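PDB 3SLR: BF1531-like N-terminal domain-containing protein from Bacteroides fragilis, which is of unknown function but pairs an SGNH-hydrolase-like domain with a magnesium-binding, HAD-like phosphatase domain, and may hydrolyse ester bonds. Local coordinates for residues L90-L95 with N102-D107. Sequence-based numbering, arbitrary orientation.
Sequences LEKHSL and NKLADD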
loop_
_atom_site.group_PDB
_atom_site.type_symbol
_atom_site.label_atom_id
_atom_site.label_comp_id
_atom_site.label_asym_id
_atom_site.label_seq_id
_atom_site.Cartn_x
_atom_site.Cartn_y
_atom_site.Cartn_z
ATOM N N LEU A 90 12.676 10.836 -18.103
ATOM C CA LEU A 90 12.131 11.299 -19.379
ATOM C C LEU A 90 13.054 12.350 -19.984
ATOM O O LEU A 90 13.360 12.312 -21.179
ATOM C CB LEU A 90 10.736 11.898 -19.164
ATOM C CG LEU A 90 9.920 12.269 -20.400
ATOM C CD1 LEU A 90 9.500 11.018 -21.120
ATOM C CD2 LEU A 90 8.683 13.081 -19.983
ATOM N N GLU A 91 13.519 13.291 -19.159
ATOM C CA GLU A 91 14.465 14.285 -19.647
ATOM C C GLU A 91 15.778 13.639 -20.089
ATOM O O GLU A 91 16.311 13.959 -21.155
ATOM C CB GLU A 91 14.728 15.369 -18.604
ATOM C CG GLU A 91 15.835 16.312 -19.061
ATOM C CD GLU A 91 15.927 17.584 -18.247
ATOM O OE1 GLU A 91 15.845 17.507 -17.010
ATOM O OE2 GLU A 91 16.098 18.660 -18.850
ATOM N N LYS A 92 16.299 12.728 -19.278
ATOM C CA LYS A 92 17.536 12.020 -19.614
ATOM C C LYS A 92 17.435 11.342 -20.978
ATOM O O LYS A 92 18.321 11.468 -21.828
ATOM C CB LYS A 92 17.860 11.001 -18.519
ATOM C CG LYS A 92 19.152 10.232 -18.702
ATOM C CD LYS A 92 19.425 9.360 -17.466
ATOM C CE LYS A 92 20.792 8.704 -17.522
ATOM N NZ LYS A 92 20.962 7.965 -18.793
ATOM N N HIS A 93 16.332 10.631 -21.178
ATOM C CA HIS A 93 16.054 9.944 -22.435
ATOM C C HIS A 93 15.990 10.911 -23.623
ATOM O O HIS A 93 16.512 10.624 -24.694
ATOM C CB HIS A 93 14.749 9.143 -22.277
ATOM C CG HIS A 93 14.211 8.568 -23.554
ATOM N ND1 HIS A 93 13.345 9.261 -24.370
ATOM C CD2 HIS A 93 14.383 7.353 -24.130
ATOM C CE1 HIS A 93 13.018 8.504 -25.405
ATOM N NE2 HIS A 93 13.634 7.339 -25.282
ATOM N N SER A 94 15.364 12.066 -23.426
ATOM C CA SER A 94 15.103 12.988 -24.535
ATOM C C SER A 94 16.380 13.604 -25.115
ATOM O O SER A 94 16.398 14.009 -26.275
ATOM C CB SER A 94 14.182 14.121 -24.079
ATOM O OG SER A 94 14.918 15.071 -23.317
ATOM N N LEU A 95 17.437 13.664 -24.309
ATOM C CA LEU A 95 18.669 14.361 -24.699
ATOM C C LEU A 95 19.695 13.493 -25.436
ATOM O O LEU A 95 20.718 13.997 -25.901
ATOM C CB LEU A 95 19.323 15.000 -23.469
ATOM C CG LEU A 95 18.468 16.081 -22.794
ATOM C CD1 LEU A 95 19.045 16.516 -21.450
ATOM C CD2 LEU A 95 18.294 17.273 -23.719
ATOM N N ASN A 102 18.255 3.173 -26.381
ATOM C CA ASN A 102 18.087 1.722 -26.346
ATOM C C ASN A 102 18.667 1.114 -25.078
ATOM O O ASN A 102 18.369 -0.031 -24.732
ATOM C CB ASN A 102 18.747 1.081 -27.572
ATOM C CG ASN A 102 17.776 0.864 -28.705
ATOM O OD1 ASN A 102 16.701 0.302 -28.511
ATOM N ND2 ASN A 102 18.147 1.315 -29.902
ATOM N N LYS A 103 19.494 1.889 -24.381
ATOM C CA LYS A 103 20.164 1.418 -23.176
ATOM C C LYS A 103 19.613 2.081 -21.916
ATOM O O LYS A 103 20.182 1.918 -20.840
ATOM C CB LYS A 103 21.672 1.696 -23.262
ATOM C CG LYS A 103 22.398 0.883 -24.323
ATOM C CD LYS A 103 23.856 1.283 -24.432
ATOM C CE LYS A 103 24.553 0.520 -25.552
ATOM N NZ LYS A 103 25.816 1.193 -25.988
ATOM N N LEU A 104 18.522 2.836 -22.046
ATOM C CA LEU A 104 17.986 3.592 -20.906
ATOM C C LEU A 104 17.671 2.668 -19.733
ATOM O O LEU A 104 18.184 2.839 -18.629
ATOM C CB LEU A 104 16.718 4.359 -21.301
ATOM C CG LEU A 104 16.208 5.358 -20.250
ATOM C CD1 LEU A 104 17.110 6.578 -20.195
ATOM C CD2 LEU A 104 14.783 5.774 -20.544
ATOM N N ALA A 105 16.808 1.690 -19.969
ATOM C CA ALA A 105 16.449 0.753 -18.915
ATOM C C ALA A 105 17.660 -0.016 -18.398
ATOM O O ALA A 105 17.863 -0.122 -17.186
ATOM C CB ALA A 105 15.371 -0.205 -19.388
ATOM N N ASP A 106 18.453 -0.564 -19.316
ATOM C CA ASP A 106 19.620 -1.360 -18.925
ATOM C C ASP A 106 20.578 -0.587 -18.016
ATOM O O ASP A 106 21.049 -1.115 -17.014
ATOM C CB ASP A 106 20.376 -1.869 -20.154
ATOM C CG ASP A 106 19.625 -2.963 -20.899
ATOM O OD1 ASP A 106 18.810 -3.669 -20.268
ATOM O OD2 ASP A 106 19.868 -3.121 -22.116
ATOM N N ASP A 107 20.864 0.659 -18.364
ATOM C CA ASP A 107 21.783 1.461 -17.559
ATOM C C ASP A 107 21.242 1.722 -16.153
ATOM O O ASP A 107 21.980 1.649 -15.162
ATOM C CB ASP A 107 22.093 2.795 -18.246
ATOM C CG ASP A 107 22.973 2.635 -19.480
ATOM O OD1 ASP A 107 23.558 1.545 -19.682
ATOM O OD2 ASP A 107 23.094 3.615 -20.246
HETATM O O HOH W 1 19.450 5.333 -17.837
HETATM O O HOH W 2 21.662 5.688 -19.510
#
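In the FkbH N-terminal domain, whose parallel five-stranded sheet and flanking helices are consistent with its SGNH-hydrolase clan, His93 on helix 86-94 meets Leu104 in the first turn of helix 104-118. Both helices lie in the connection between parallel strands 79-83 and 122-126, far from the magnesium site of the other domain. Leu104 reaches across with both methyls. Leu104 CD2 packs 3.8 Å from His93 CB and meets the imidazole obliquely, 3.9 Å from His93 CD2. Leu104 CD1 lies beside His93 CB at 4.1 Å. The side chains cross at about a right angle. With CG anti to the backbone N (chi1 170°), the His93 ring extends past the leucine toward Phe147, which it meets edge-to-face, and His93 NE2 is hydrogen-bonded to Ser145 O; Phe147, at the start of helix 147-164, also touches Leu104. On the solvent side Lys92, extended as far as CE, bridges the helices through a water that accepts from Lys92 NZ and donates to Leu104 O at 2.9 Å. A second water lies between Lys92 NZ and Asp107 OD2, themselves 5.1 Å apart, but its distances to Lys92 NZ (2.5 Å) and Asp107 OD2 (2.6 Å) are short enough to make that bridge doubtful.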